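Local coordinates for hypothetical conserved protein (PDB 2YXY) that is of unknown function but belongs to the DUF1811 family, joining an antiparallel pair of helices to a small four-stranded antiparallel sheet, at residues Lys16-Ala30 against Tyr42-Met56. Numbering follows the deposited sequence.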
ATOM      1  N   LYS A  16      12.548 -10.588   3.034  1.00 20.00           N
ATOM      2  CA  LYS A  16      12.631  -9.407   2.195  1.00 22.38           C
ATOM      3  C   LYS A  16      12.926  -9.830   0.757  1.00 24.71           C
ATOM      4  O   LYS A  16      12.332  -9.318  -0.201  1.00 19.97           O
ATOM      5  CB  LYS A  16      13.724  -8.460   2.726  1.00 19.17           C
ATOM      6  CG  LYS A  16      13.558  -7.001   2.225  1.00 28.55           C
ATOM      7  CD  LYS A  16      14.798  -6.185   2.449  1.00 32.13           C
ATOM      8  CE  LYS A  16      14.498  -4.708   2.481  1.00 39.64           C
ATOM      9  NZ  LYS A  16      13.757  -4.211   1.301  1.00 33.60           N
ATOM     10  N   GLU A  17      13.841 -10.776   0.602  1.00 24.20           N
ATOM     11  CA  GLU A  17      14.181 -11.261  -0.733  1.00 31.61           C
ATOM     12  C   GLU A  17      12.950 -11.822  -1.464  1.00 28.63           C
ATOM     13  O   GLU A  17      12.776 -11.593  -2.658  1.00 30.65           O
ATOM     14  CB  GLU A  17      15.257 -12.335  -0.631  1.00 39.39           C
ATOM     15  CG  GLU A  17      16.435 -12.100  -1.549  1.00 52.61           C
ATOM     16  CD  GLU A  17      16.126 -12.412  -2.992  1.00 65.49           C
ATOM     17  OE1 GLU A  17      15.294 -11.705  -3.605  1.00 73.19           O
ATOM     18  OE2 GLU A  17      16.719 -13.378  -3.520  1.00 76.51           O
ATOM     19  N   GLU A  18      12.090 -12.536  -0.739  1.00 25.10           N
ATOM     20  CA  GLU A  18      10.891 -13.112  -1.330  1.00 24.57           C
ATOM     21  C   GLU A  18       9.871 -12.031  -1.670  1.00 24.36           C
ATOM     22  O   GLU A  18       9.213 -12.098  -2.701  1.00 25.33           O
ATOM     23  CB  GLU A  18      10.297 -14.163  -0.381  1.00 21.69           C
ATOM     24  CG  GLU A  18      11.167 -15.442  -0.327  1.00 25.57           C
ATOM     25  CD  GLU A  18      10.765 -16.379   0.801  1.00 28.44           C
ATOM     26  OE1 GLU A  18      11.096 -17.574   0.693  1.00 31.66           O
ATOM     27  OE2 GLU A  18      10.149 -15.929   1.805  1.00 20.13           O
ATOM     28  N   LEU A  19       9.748 -11.030  -0.807  1.00 19.96           N
ATOM     29  CA  LEU A  19       8.828  -9.945  -1.077  1.00 23.42           C
ATOM     30  C   LEU A  19       9.282  -9.213  -2.334  1.00 24.39           C
ATOM     31  O   LEU A  19       8.457  -8.921  -3.191  1.00 24.48           O
ATOM     32  CB  LEU A  19       8.758  -8.980   0.111  1.00 17.56           C
ATOM     33  CG  LEU A  19       7.961  -9.587   1.276  1.00 20.90           C
ATOM     34  CD1 LEU A  19       8.254  -8.813   2.589  1.00 19.70           C
ATOM     35  CD2 LEU A  19       6.448  -9.551   0.926  1.00 19.43           C
ATOM     36  N   GLN A  20      10.590  -8.958  -2.460  1.00 24.27           N
ATOM     37  CA  GLN A  20      11.119  -8.240  -3.636  1.00 28.46           C
ATOM     38  C   GLN A  20      10.873  -8.987  -4.945  1.00 29.27           C
ATOM     39  O   GLN A  20      10.558  -8.366  -5.973  1.00 28.64           O
ATOM     40  CB  GLN A  20      12.623  -7.980  -3.497  1.00 27.49           C
ATOM     41  CG  GLN A  20      12.976  -6.919  -2.465  1.00 36.51           C
ATOM     42  CD  GLN A  20      12.777  -5.501  -2.982  1.00 55.98           C
ATOM     43  OE1 GLN A  20      11.718  -5.155  -3.526  1.00 60.28           O
ATOM     44  NE2 GLN A  20      13.795  -4.665  -2.806  1.00 52.69           N
ATOM     45  N   GLN A  21      11.057 -10.309  -4.904  1.00 22.64           N
ATOM     46  CA  GLN A  21      10.824 -11.162  -6.062  1.00 29.88           C
ATOM     47  C   GLN A  21       9.323 -11.155  -6.404  1.00 27.96           C
ATOM     48  O   GLN A  21       8.947 -11.138  -7.572  1.00 24.26           O
ATOM     49  CB  GLN A  21      11.308 -12.601  -5.774  1.00 26.13           C
ATOM     50  CG  GLN A  21      12.812 -12.622  -5.470  1.00 43.88           C
ATOM     51  CD  GLN A  21      13.357 -13.969  -5.039  1.00 49.50           C
ATOM     52  OE1 GLN A  21      12.847 -14.599  -4.106  1.00 57.12           O
ATOM     53  NE2 GLN A  21      14.423 -14.407  -5.701  1.00 55.00           N
ATOM     54  N   GLU A  22       8.467 -11.210  -5.385  1.00 22.28           N
ATOM     55  CA  GLU A  22       7.040 -11.171  -5.646  1.00 26.45           C
ATOM     56  C   GLU A  22       6.727  -9.807  -6.321  1.00 24.80           C
ATOM     57  O   GLU A  22       6.039  -9.739  -7.332  1.00 21.35           O
ATOM     58  CB  GLU A  22       6.267 -11.315  -4.339  1.00 24.07           C
ATOM     59  CG  GLU A  22       4.768 -11.042  -4.473  1.00 25.70           C
ATOM     60  CD  GLU A  22       4.004 -12.208  -5.082  1.00 29.43           C
ATOM     61  OE1 GLU A  22       2.745 -12.151  -5.106  1.00 31.39           O
ATOM     62  OE2 GLU A  22       4.663 -13.173  -5.531  1.00 32.35           O
ATOM     63  N   ILE A  23       7.285  -8.731  -5.786  1.00 19.06           N
ATOM     64  CA  ILE A  23       7.019  -7.416  -6.357  1.00 23.66           C
ATOM     65  C   ILE A  23       7.480  -7.312  -7.809  1.00 27.17           C
ATOM     66  O   ILE A  23       6.785  -6.708  -8.637  1.00 21.77           O
ATOM     67  CB  ILE A  23       7.668  -6.311  -5.505  1.00 26.91           C
ATOM     68  CG1 ILE A  23       6.877  -6.177  -4.195  1.00 24.39           C
ATOM     69  CG2 ILE A  23       7.712  -4.980  -6.286  1.00 21.50           C
ATOM     70  CD1 ILE A  23       7.649  -5.507  -3.057  1.00 20.17           C
ATOM     71  N   ALA A  24       8.641  -7.893  -8.122  1.00 26.02           N
ATOM     72  CA  ALA A  24       9.162  -7.867  -9.497  1.00 27.15           C
ATOM     73  C   ALA A  24       8.203  -8.628 -10.430  1.00 27.00           C
ATOM     74  O   ALA A  24       7.949  -8.216 -11.554  1.00 28.30           O
ATOM     75  CB  ALA A  24      10.586  -8.502  -9.565  1.00 25.43           C
ATOM     76  N   MET A  25       7.684  -9.749  -9.962  1.00 22.85           N
ATOM     77  CA  MET A  25       6.757 -10.546 -10.757  1.00 23.36           C
ATOM     78  C   MET A  25       5.432  -9.787 -10.972  1.00 24.69           C
ATOM     79  O   MET A  25       4.895  -9.744 -12.080  1.00 22.42           O
ATOM     80  CB  MET A  25       6.503 -11.872 -10.035  1.00 25.54           C
ATOM     81  CG  MET A  25       5.394 -12.777 -10.628  1.00 33.49           C
ATOM     82  SD  MET A  25       3.723 -12.403 -10.020  1.00 48.55           S
ATOM     83  CE  MET A  25       3.693 -13.215  -8.359  1.00 41.06           C
ATOM     84  N   LEU A  26       4.911  -9.192  -9.902  1.00 24.41           N
ATOM     85  CA  LEU A  26       3.662  -8.437  -9.969  1.00 23.50           C
ATOM     86  C   LEU A  26       3.844  -7.213 -10.878  1.00 25.60           C
ATOM     87  O   LEU A  26       2.946  -6.859 -11.665  1.00 19.09           O
ATOM     88  CB  LEU A  26       3.251  -7.983  -8.562  1.00 18.88           C
ATOM     89  CG  LEU A  26       2.848  -9.033  -7.507  1.00 23.62           C
ATOM     90  CD1 LEU A  26       2.768  -8.400  -6.092  1.00 13.21           C
ATOM     91  CD2 LEU A  26       1.507  -9.637  -7.903  1.00 23.76           C
ATOM     92  N   THR A  27       5.015  -6.586 -10.781  1.00 15.82           N
ATOM     93  CA  THR A  27       5.319  -5.401 -11.577  1.00 21.36           C
ATOM     94  C   THR A  27       5.279  -5.714 -13.074  1.00 24.87           C
ATOM     95  O   THR A  27       4.750  -4.927 -13.857  1.00 29.35           O
ATOM     96  CB  THR A  27       6.685  -4.823 -11.173  1.00 21.62           C
ATOM     97  OG1 THR A  27       6.600  -4.370  -9.818  1.00 23.62           O
ATOM     98  CG2 THR A  27       7.114  -3.630 -12.093  1.00 19.16           C
ATOM     99  N   GLU A  28       5.804  -6.872 -13.467  1.00 21.81           N
ATOM    100  CA  GLU A  28       5.801  -7.255 -14.875  1.00 25.09           C
ATOM    101  C   GLU A  28       4.366  -7.549 -15.371  1.00 27.83           C
ATOM    102  O   GLU A  28       4.005  -7.199 -16.490  1.00 26.62           O
ATOM    103  CB  GLU A  28       6.739  -8.457 -15.101  1.00 26.72           C
ATOM    104  CG  GLU A  28       6.720  -9.005 -16.539  1.00 38.95           C
ATOM    105  CD  GLU A  28       7.279  -8.026 -17.580  1.00 48.21           C
ATOM    106  OE1 GLU A  28       7.042  -8.261 -18.787  1.00 60.51           O
ATOM    107  OE2 GLU A  28       7.958  -7.038 -17.211  1.00 42.92           O
ATOM    108  N   LYS A  29       3.548  -8.187 -14.547  1.00 23.97           N
ATOM    109  CA  LYS A  29       2.167  -8.429 -14.935  1.00 23.70           C
ATOM    110  C   LYS A  29       1.410  -7.087 -14.981  1.00 22.24           C
ATOM    111  O   LYS A  29       0.588  -6.855 -15.865  1.00 25.12           O
ATOM    112  CB  LYS A  29       1.476  -9.351 -13.926  1.00 29.05           C
ATOM    113  CG  LYS A  29       1.939 -10.800 -13.960  1.00 25.87           C
ATOM    114  CD  LYS A  29       1.252 -11.549 -12.828  1.00 32.37           C
ATOM    115  CE  LYS A  29       1.526 -13.051 -12.904  1.00 41.81           C
ATOM    116  NZ  LYS A  29       0.751 -13.733 -11.812  1.00 50.82           N
ATOM    117  N   ALA A  30       1.661  -6.214 -14.011  1.00 16.59           N
ATOM    118  CA  ALA A  30       0.994  -4.911 -14.005  1.00 22.75           C
ATOM    119  C   ALA A  30       1.330  -4.171 -15.309  1.00 24.38           C
ATOM    120  O   ALA A  30       0.462  -3.542 -15.916  1.00 19.45           O
ATOM    121  CB  ALA A  30       1.451  -4.060 -12.775  1.00 16.51           C
ATOM    122  N   TYR A  42      -4.987  -4.370 -13.772  1.00 22.77           N
ATOM    123  CA  TYR A  42      -3.860  -3.537 -13.407  1.00 23.66           C
ATOM    124  C   TYR A  42      -3.990  -3.068 -11.950  1.00 27.38           C
ATOM    125  O   TYR A  42      -3.018  -3.152 -11.176  1.00 22.41           O
ATOM    126  CB  TYR A  42      -3.783  -2.317 -14.345  1.00 18.13           C
ATOM    127  CG  TYR A  42      -2.698  -1.312 -13.972  1.00 27.86           C
ATOM    128  CD1 TYR A  42      -1.379  -1.487 -14.382  1.00 24.41           C
ATOM    129  CD2 TYR A  42      -2.999  -0.199 -13.178  1.00 26.54           C
ATOM    130  CE1 TYR A  42      -0.378  -0.581 -14.008  1.00 25.57           C
ATOM    131  CE2 TYR A  42      -2.013   0.709 -12.807  1.00 26.75           C
ATOM    132  CZ  TYR A  42      -0.706   0.513 -13.223  1.00 26.56           C
ATOM    133  OH  TYR A  42       0.264   1.421 -12.849  1.00 36.43           O
ATOM    134  N   ALA A  43      -5.180  -2.574 -11.584  1.00 20.52           N
ATOM    135  CA  ALA A  43      -5.421  -2.077 -10.227  1.00 21.84           C
ATOM    136  C   ALA A  43      -5.302  -3.207  -9.179  1.00 23.10           C
ATOM    137  O   ALA A  43      -4.913  -2.955  -8.043  1.00 22.17           O
ATOM    138  CB  ALA A  43      -6.820  -1.384 -10.134  1.00 20.31           C
ATOM    139  N   VAL A  44      -5.650  -4.437  -9.557  1.00 24.40           N
ATOM    140  CA  VAL A  44      -5.510  -5.572  -8.648  1.00 19.75           C
ATOM    141  C   VAL A  44      -4.015  -5.812  -8.413  1.00 21.01           C
ATOM    142  O   VAL A  44      -3.601  -6.025  -7.284  1.00 20.93           O
ATOM    143  CB  VAL A  44      -6.138  -6.878  -9.243  1.00 29.45           C
ATOM    144  CG1 VAL A  44      -5.547  -8.121  -8.554  1.00 23.92           C
ATOM    145  CG2 VAL A  44      -7.657  -6.865  -9.055  1.00 25.02           C
ATOM    146  N   TYR A  45      -3.192  -5.752  -9.469  1.00 19.59           N
ATOM    147  CA  TYR A  45      -1.755  -5.981  -9.284  1.00 19.27           C
ATOM    148  C   TYR A  45      -1.126  -4.863  -8.456  1.00 18.49           C
ATOM    149  O   TYR A  45      -0.244  -5.121  -7.636  1.00 22.11           O
ATOM    150  CB  TYR A  45      -1.014  -6.135 -10.631  1.00 18.70           C
ATOM    151  CG  TYR A  45      -1.363  -7.399 -11.402  1.00 22.49           C
ATOM    152  CD1 TYR A  45      -1.820  -7.328 -12.725  1.00 25.78           C
ATOM    153  CD2 TYR A  45      -1.249  -8.671 -10.804  1.00 21.72           C
ATOM    154  CE1 TYR A  45      -2.156  -8.491 -13.445  1.00 21.18           C
ATOM    155  CE2 TYR A  45      -1.593  -9.842 -11.505  1.00 26.85           C
ATOM    156  CZ  TYR A  45      -2.042  -9.738 -12.825  1.00 24.72           C
ATOM    157  OH  TYR A  45      -2.379 -10.872 -13.522  1.00 37.45           O
ATOM    158  N   GLU A  46      -1.592  -3.629  -8.641  1.00 23.81           N
ATOM    159  CA  GLU A  46      -1.050  -2.506  -7.876  1.00 22.13           C
ATOM    160  C   GLU A  46      -1.389  -2.639  -6.389  1.00 21.62           C
ATOM    161  O   GLU A  46      -0.608  -2.223  -5.552  1.00 22.74           O
ATOM    162  CB  GLU A  46      -1.566  -1.148  -8.413  1.00 21.92           C
ATOM    163  CG  GLU A  46      -0.897  -0.684  -9.717  1.00 35.97           C
ATOM    164  CD  GLU A  46       0.641  -0.639  -9.647  1.00 44.38           C
ATOM    165  OE1 GLU A  46       1.203  -0.067  -8.688  1.00 42.38           O
ATOM    166  OE2 GLU A  46       1.301  -1.177 -10.567  1.00 50.77           O
ATOM    167  N   ARG A  47      -2.560  -3.176  -6.062  1.00 16.31           N
ATOM    168  CA  ARG A  47      -2.906  -3.385  -4.650  1.00 22.69           C
ATOM    169  C   ARG A  47      -1.979  -4.420  -4.030  1.00 20.10           C
ATOM    170  O   ARG A  47      -1.519  -4.253  -2.900  1.00 22.54           O
ATOM    171  CB  ARG A  47      -4.333  -3.909  -4.495  1.00 21.85           C
ATOM    172  CG  ARG A  47      -5.409  -2.868  -4.634  1.00 39.09           C
ATOM    173  CD  ARG A  47      -6.764  -3.541  -4.549  1.00 44.87           C
ATOM    174  NE  ARG A  47      -7.837  -2.591  -4.315  1.00 62.03           N
ATOM    175  CZ  ARG A  47      -8.139  -2.092  -3.123  1.00 67.03           C
ATOM    176  NH1 ARG A  47      -9.136  -1.223  -2.994  1.00 68.56           N
ATOM    177  NH2 ARG A  47      -7.454  -2.482  -2.056  1.00 65.64           N
ATOM    178  N   LYS A  48      -1.726  -5.510  -4.757  1.00 17.46           N
ATOM    179  CA  LYS A  48      -0.850  -6.561  -4.250  1.00 18.85           C
ATOM    180  C   LYS A  48       0.556  -6.035  -4.039  1.00 15.36           C
ATOM    181  O   LYS A  48       1.230  -6.403  -3.072  1.00 22.48           O
ATOM    182  CB  LYS A  48      -0.812  -7.756  -5.220  1.00 18.07           C
ATOM    183  CG  LYS A  48      -2.135  -8.522  -5.237  1.00 21.55           C
ATOM    184  CD  LYS A  48      -2.067  -9.763  -6.133  1.00 26.38           C
ATOM    185  CE  LYS A  48      -3.376 -10.537  -6.075  1.00 33.04           C
ATOM    186  NZ  LYS A  48      -3.214 -11.903  -6.661  1.00 34.56           N
ATOM    187  N   ILE A  49       1.002  -5.178  -4.959  1.00 19.76           N
ATOM    188  CA  ILE A  49       2.333  -4.575  -4.868  1.00 20.00           C
ATOM    189  C   ILE A  49       2.400  -3.703  -3.618  1.00 20.40           C
ATOM    190  O   ILE A  49       3.353  -3.776  -2.863  1.00 18.87           O
ATOM    191  CB  ILE A  49       2.641  -3.714  -6.150  1.00 21.06           C
ATOM    192  CG1 ILE A  49       2.954  -4.658  -7.328  1.00 18.65           C
ATOM    193  CG2 ILE A  49       3.831  -2.750  -5.902  1.00 14.43           C
ATOM    194  CD1 ILE A  49       3.110  -3.925  -8.715  1.00 16.27           C
ATOM    195  N   ALA A  50       1.381  -2.875  -3.417  1.00 14.60           N
ATOM    196  CA  ALA A  50       1.343  -2.009  -2.244  1.00 25.31           C
ATOM    197  C   ALA A  50       1.434  -2.867  -0.970  1.00 22.74           C
ATOM    198  O   ALA A  50       2.140  -2.517  -0.008  1.00 23.21           O
ATOM    199  CB  ALA A  50       0.032  -1.195  -2.235  1.00 19.69           C
ATOM    200  N   MET A  51       0.711  -3.983  -0.955  1.00 19.80           N
ATOM    201  CA  MET A  51       0.731  -4.851   0.222  1.00 18.61           C
ATOM    202  C   MET A  51       2.099  -5.452   0.433  1.00 19.18           C
ATOM    203  O   MET A  51       2.596  -5.458   1.552  1.00 22.37           O
ATOM    204  CB  MET A  51      -0.315  -5.963   0.102  1.00 16.61           C
ATOM    205  CG  MET A  51      -1.723  -5.492   0.353  1.00 26.25           C
ATOM    206  SD  MET A  51      -1.921  -4.667   1.960  1.00 30.30           S
ATOM    207  CE  MET A  51      -1.464  -5.934   3.082  1.00 20.21           C
ATOM    208  N   ALA A  52       2.712  -5.969  -0.629  1.00 15.64           N
ATOM    209  CA  ALA A  52       4.031  -6.541  -0.461  1.00 19.48           C
ATOM    210  C   ALA A  52       5.015  -5.458   0.027  1.00 26.15           C
ATOM    211  O   ALA A  52       5.868  -5.733   0.869  1.00 21.64           O
ATOM    212  CB  ALA A  52       4.517  -7.161  -1.766  1.00 21.55           C
ATOM    213  N   LYS A  53       4.902  -4.239  -0.501  1.00 18.80           N
ATOM    214  CA  LYS A  53       5.790  -3.160  -0.066  1.00 20.62           C
ATOM    215  C   LYS A  53       5.621  -2.834   1.423  1.00 18.84           C
ATOM    216  O   LYS A  53       6.602  -2.595   2.115  1.00 19.19           O
ATOM    217  CB  LYS A  53       5.545  -1.894  -0.896  1.00 16.32           C
ATOM    218  CG  LYS A  53       6.135  -1.961  -2.313  1.00 23.88           C
ATOM    219  CD  LYS A  53       5.837  -0.651  -3.068  1.00 23.57           C
ATOM    220  CE  LYS A  53       6.527  -0.613  -4.412  1.00 26.16           C
ATOM    221  NZ  LYS A  53       5.928   0.496  -5.242  1.00 37.22           N
ATOM    222  N   ALA A  54       4.383  -2.873   1.905  1.00 18.08           N
ATOM    223  CA  ALA A  54       4.084  -2.575   3.290  1.00 22.77           C
ATOM    224  C   ALA A  54       4.839  -3.469   4.268  1.00 25.86           C
ATOM    225  O   ALA A  54       5.196  -3.033   5.366  1.00 21.70           O
ATOM    226  CB  ALA A  54       2.590  -2.707   3.536  1.00 14.80           C
ATOM    227  N   TYR A  55       5.044  -4.723   3.877  1.00 21.92           N
ATOM    228  CA  TYR A  55       5.760  -5.664   4.713  1.00 22.21           C
ATOM    229  C   TYR A  55       7.272  -5.438   4.720  1.00 25.62           C
ATOM    230  O   TYR A  55       7.990  -6.185   5.370  1.00 27.70           O
ATOM    231  CB  TYR A  55       5.443  -7.103   4.284  1.00 17.87           C
ATOM    232  CG  TYR A  55       4.117  -7.552   4.832  1.00 21.21           C
ATOM    233  CD1 TYR A  55       2.965  -7.562   4.029  1.00 16.46           C
ATOM    234  CD2 TYR A  55       3.993  -7.893   6.177  1.00 19.60           C
ATOM    235  CE1 TYR A  55       1.717  -7.902   4.566  1.00 19.99           C
ATOM    236  CE2 TYR A  55       2.750  -8.230   6.721  1.00 26.34           C
ATOM    237  CZ  TYR A  55       1.620  -8.227   5.904  1.00 17.53           C
ATOM    238  OH  TYR A  55       0.403  -8.529   6.445  1.00 27.89           O
ATOM    239  N   MET A  56       7.756  -4.438   3.979  1.00 21.35           N
ATOM    240  CA  MET A  56       9.187  -4.103   3.976  1.00 28.24           C
ATOM    241  C   MET A  56       9.365  -2.754   4.689  1.00 33.09           C
ATOM    242  O   MET A  56      10.456  -2.197   4.710  1.00 32.62           O
ATOM    243  CB  MET A  56       9.758  -3.990   2.554  1.00 33.55           C
ATOM    244  CG  MET A  56       9.657  -5.276   1.734  1.00 31.82           C
ATOM    245  SD  MET A  56      10.691  -5.316   0.261  1.00 29.93           S
ATOM    246  CE  MET A  56      10.151  -3.900  -0.597  1.00 35.34           C
TER
HETATM  247  O   HOH W   1      -2.018 -13.394 -11.980  1.00 60.14           O
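Lys29 lies across the ring of Tyr45 at about a right angle, its CB standing almost over the middle of one face, 3.7 Å from the ring centroid, in a CH-pi contact. With CG anti to the carbonyl carbon (chi1 -71°) and the rest of the chain extended, Lys29 carries CD over the CE2 side of the Tyr45 ring (Lys29 CD to Tyr45 CE2 3.6 Å) and NZ on past it. The stem packs on the ring face, while the ammonium reaches Tyr45 OH only through a water. Next to it, Ala30 is a knob in a hole formed by Tyr42, Tyr45, Glu46 and Ile49. Tyr42 turns an edge rather than a face to this alanine: its CD1 comes within 3.2 Å of Ala30 O, near the ring plane.

Farther along, aliphatic branches take over. Leu26 CB packs 3.6 Å from Ile49 CG1 while its CD1 touches Lys48 CB, the Leu26 and Lys48 side chains crossing steeply. Ile23 presses CG1 onto Ala52 CB (3.5 Å). Ile23 CD1 then meets Met56 CE tip to tip at 3.9 Å. Met56, bent at chi3 (-57°), closes this end from just beyond the second helix by packing CG against Leu19 CD1 and bringing SD within 3.4 Å of Lys16 NZ.

The axes approach to 9.0 Å at 162° between directions, making helices 16-30 and 42-54 the two arms of an antiparallel helical hairpin, consistent with the coiled coil predicted for the first. Cohesion across the interface is thus chiefly apolar and aromatic, with lysine stems extending it toward solvent and a single water linking polar ends at its margin.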